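Local coordinates for DNA mismatch repair protein PMS1 (Saccharomyces cerevisiae, PDB 3H4L), which binds ATP and probably hydrolyses it as a MutL-type subunit of the DNA mismatch repair machinery, at residues 13-18 and 75-80. Residues are numbered along the deposited sequence; the frame is centred on the assembly and turned at random.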
loop_
_atom_site.group_PDB
_atom_site.type_symbol
_atom_site.label_atom_id
_atom_site.label_comp_id
_atom_site.label_asym_id
_atom_site.label_seq_id
_atom_site.Cartn_x
_atom_site.Cartn_y
_atom_site.Cartn_z
ATOM N N ASP B 13 -9.438 -35.608 0.160
ATOM C CA ASP B 13 -8.231 -35.277 -0.589
ATOM C C ASP B 13 -8.623 -34.854 -1.996
ATOM O O ASP B 13 -8.192 -33.809 -2.477
ATOM C CB ASP B 13 -7.299 -36.486 -0.666
ATOM C CG ASP B 13 -6.733 -36.859 0.677
ATOM O OD1 ASP B 13 -5.951 -36.059 1.234
ATOM O OD2 ASP B 13 -7.075 -37.948 1.184
ATOM N N VAL B 14 -9.441 -35.674 -2.648
ATOM C CA VAL B 14 -9.901 -35.373 -3.995
ATOM C C VAL B 14 -10.466 -33.974 -4.004
ATOM O O VAL B 14 -10.204 -33.198 -4.919
ATOM C CB VAL B 14 -11.012 -36.303 -4.439
ATOM C CG1 VAL B 14 -11.476 -35.911 -5.810
ATOM C CG2 VAL B 14 -10.521 -37.719 -4.431
ATOM N N HIS B 15 -11.250 -33.658 -2.978
ATOM C CA HIS B 15 -11.857 -32.338 -2.874
ATOM C C HIS B 15 -10.772 -31.288 -2.669
ATOM O O HIS B 15 -10.840 -30.205 -3.230
ATOM C CB HIS B 15 -12.878 -32.319 -1.729
ATOM C CG HIS B 15 -13.274 -30.944 -1.281
ATOM N ND1 HIS B 15 -13.735 -29.977 -2.150
ATOM C CD2 HIS B 15 -13.276 -30.378 -0.049
ATOM C CE1 HIS B 15 -14.000 -28.873 -1.471
ATOM N NE2 HIS B 15 -13.730 -29.089 -0.195
ATOM N N ARG B 16 -9.755 -31.630 -1.888
ATOM C CA ARG B 16 -8.655 -30.715 -1.602
ATOM C C ARG B 16 -7.861 -30.375 -2.853
ATOM O O ARG B 16 -7.614 -29.203 -3.164
ATOM C CB ARG B 16 -7.715 -31.345 -0.581
ATOM C CG ARG B 16 -6.957 -30.333 0.244
ATOM C CD ARG B 16 -5.945 -30.989 1.168
ATOM N NE ARG B 16 -4.737 -31.311 0.432
ATOM C CZ ARG B 16 -4.388 -32.534 0.063
ATOM N NH1 ARG B 16 -5.162 -33.563 0.375
ATOM N NH2 ARG B 16 -3.274 -32.711 -0.646
ATOM N N ILE B 17 -7.450 -31.425 -3.555
ATOM C CA ILE B 17 -6.670 -31.313 -4.774
ATOM C C ILE B 17 -7.439 -30.597 -5.883
ATOM O O ILE B 17 -6.897 -29.694 -6.527
ATOM C CB ILE B 17 -6.236 -32.720 -5.246
ATOM C CG1 ILE B 17 -5.300 -33.327 -4.196
ATOM C CG2 ILE B 17 -5.553 -32.658 -6.616
ATOM C CD1 ILE B 17 -4.980 -34.774 -4.450
ATOM N N THR B 18 -8.693 -30.988 -6.101
ATOM C CA THR B 18 -9.515 -30.372 -7.140
ATOM C C THR B 18 -9.717 -28.891 -6.865
ATOM O O THR B 18 -9.545 -28.059 -7.756
ATOM C CB THR B 18 -10.905 -30.999 -7.219
ATOM O OG1 THR B 18 -10.784 -32.420 -7.295
ATOM C CG2 THR B 18 -11.644 -30.493 -8.452
ATOM N N ALA B 75 -21.507 -22.837 -0.121
ATOM C CA ALA B 75 -20.212 -23.407 -0.490
ATOM C C ALA B 75 -20.122 -24.934 -0.614
ATOM O O ALA B 75 -19.026 -25.489 -0.622
ATOM C CB ALA B 75 -19.144 -22.909 0.481
ATOM N N LEU B 76 -21.253 -25.615 -0.713
ATOM C CA LEU B 76 -21.230 -27.062 -0.854
ATOM C C LEU B 76 -20.926 -27.434 -2.297
ATOM O O LEU B 76 -21.268 -26.687 -3.221
ATOM C CB LEU B 76 -22.588 -27.664 -0.481
ATOM C CG LEU B 76 -23.080 -27.584 0.968
ATOM C CD1 LEU B 76 -24.490 -28.137 1.044
ATOM C CD2 LEU B 76 -22.155 -28.365 1.886
ATOM N N LYS B 77 -20.279 -28.583 -2.490
ATOM C CA LYS B 77 -20.003 -29.073 -3.835
ATOM C C LYS B 77 -21.227 -29.861 -4.297
ATOM O O LYS B 77 -21.835 -30.593 -3.517
ATOM C CB LYS B 77 -18.766 -29.969 -3.857
ATOM C CG LYS B 77 -17.511 -29.233 -4.305
ATOM C CD LYS B 77 -16.302 -30.135 -4.432
ATOM C CE LYS B 77 -15.138 -29.332 -4.967
ATOM N NZ LYS B 77 -13.853 -30.038 -4.819
ATOM N N HIS B 78 -21.588 -29.707 -5.565
ATOM C CA HIS B 78 -22.748 -30.386 -6.108
ATOM C C HIS B 78 -22.459 -31.836 -6.479
ATOM O O HIS B 78 -21.592 -32.110 -7.301
ATOM C CB HIS B 78 -23.261 -29.613 -7.333
ATOM C CG HIS B 78 -24.552 -30.136 -7.888
ATOM N ND1 HIS B 78 -24.607 -31.048 -8.921
ATOM C CD2 HIS B 78 -25.840 -29.876 -7.553
ATOM C CE1 HIS B 78 -25.869 -31.322 -9.202
ATOM N NE2 HIS B 78 -26.638 -30.623 -8.387
ATOM N N TYR B 79 -23.194 -32.758 -5.861
ATOM C CA TYR B 79 -23.061 -34.191 -6.128
ATOM C C TYR B 79 -24.469 -34.789 -6.298
ATOM O O TYR B 79 -25.295 -34.696 -5.378
ATOM C CB TYR B 79 -22.400 -34.921 -4.956
ATOM C CG TYR B 79 -21.039 -34.437 -4.495
ATOM C CD1 TYR B 79 -20.818 -34.156 -3.145
ATOM C CD2 TYR B 79 -19.957 -34.345 -5.375
ATOM C CE1 TYR B 79 -19.558 -33.801 -2.672
ATOM C CE2 TYR B 79 -18.680 -33.986 -4.913
ATOM C CZ TYR B 79 -18.486 -33.717 -3.553
ATOM O OH TYR B 79 -17.236 -33.367 -3.057
ATOM N N THR B 80 -24.745 -35.401 -7.454
ATOM C CA THR B 80 -26.052 -36.023 -7.700
ATOM C C THR B 80 -26.438 -36.813 -6.457
ATOM O O THR B 80 -27.533 -36.668 -5.916
ATOM C CB THR B 80 -25.998 -37.003 -8.906
ATOM O OG1 THR B 80 -25.898 -36.264 -10.122
ATOM C CG2 THR B 80 -27.244 -37.875 -8.970
#
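K77 reaches across to helix 11-22 and donates a hydrogen bond from NZ to ND1 of H15, 2.7 Å away. The ammonium group arrives at the edge of the imidazole, just 6° out of the ring plane. Beyond CG the lysine chain is fully extended, with chi2, chi3 and chi4 all near 180°, which lets it bridge backbones whose CA atoms at H15 and K77 stand 8.8 Å apart. H15 points its CB toward the loop, and with CG anti to the backbone N (chi1 164°) the ring presents its ND1 edge to K77 NZ. The other ring nitrogen, NE2, is hydrogen-bonded to the carbonyl of M129, so the buried imidazole is gripped at both nitrogens and its rotation is fixed, consistent with a proton on NE2. T18 flanks the ammonium group, its CB 3.9 Å from K77 NZ, while its OG1 turns back to the carbonyl O of V14 (2.6 Å). A methionine in place of K77 would probably leave H15 ND1 without its donor and remove the one hydrogen bond that crosses between loop and helix. The contact thus joins the N-terminal helix to the loop following strand 56-61 in the GHKL ATPase fold, with the K77 side chain about 10 Å from the bound nucleotide analogue.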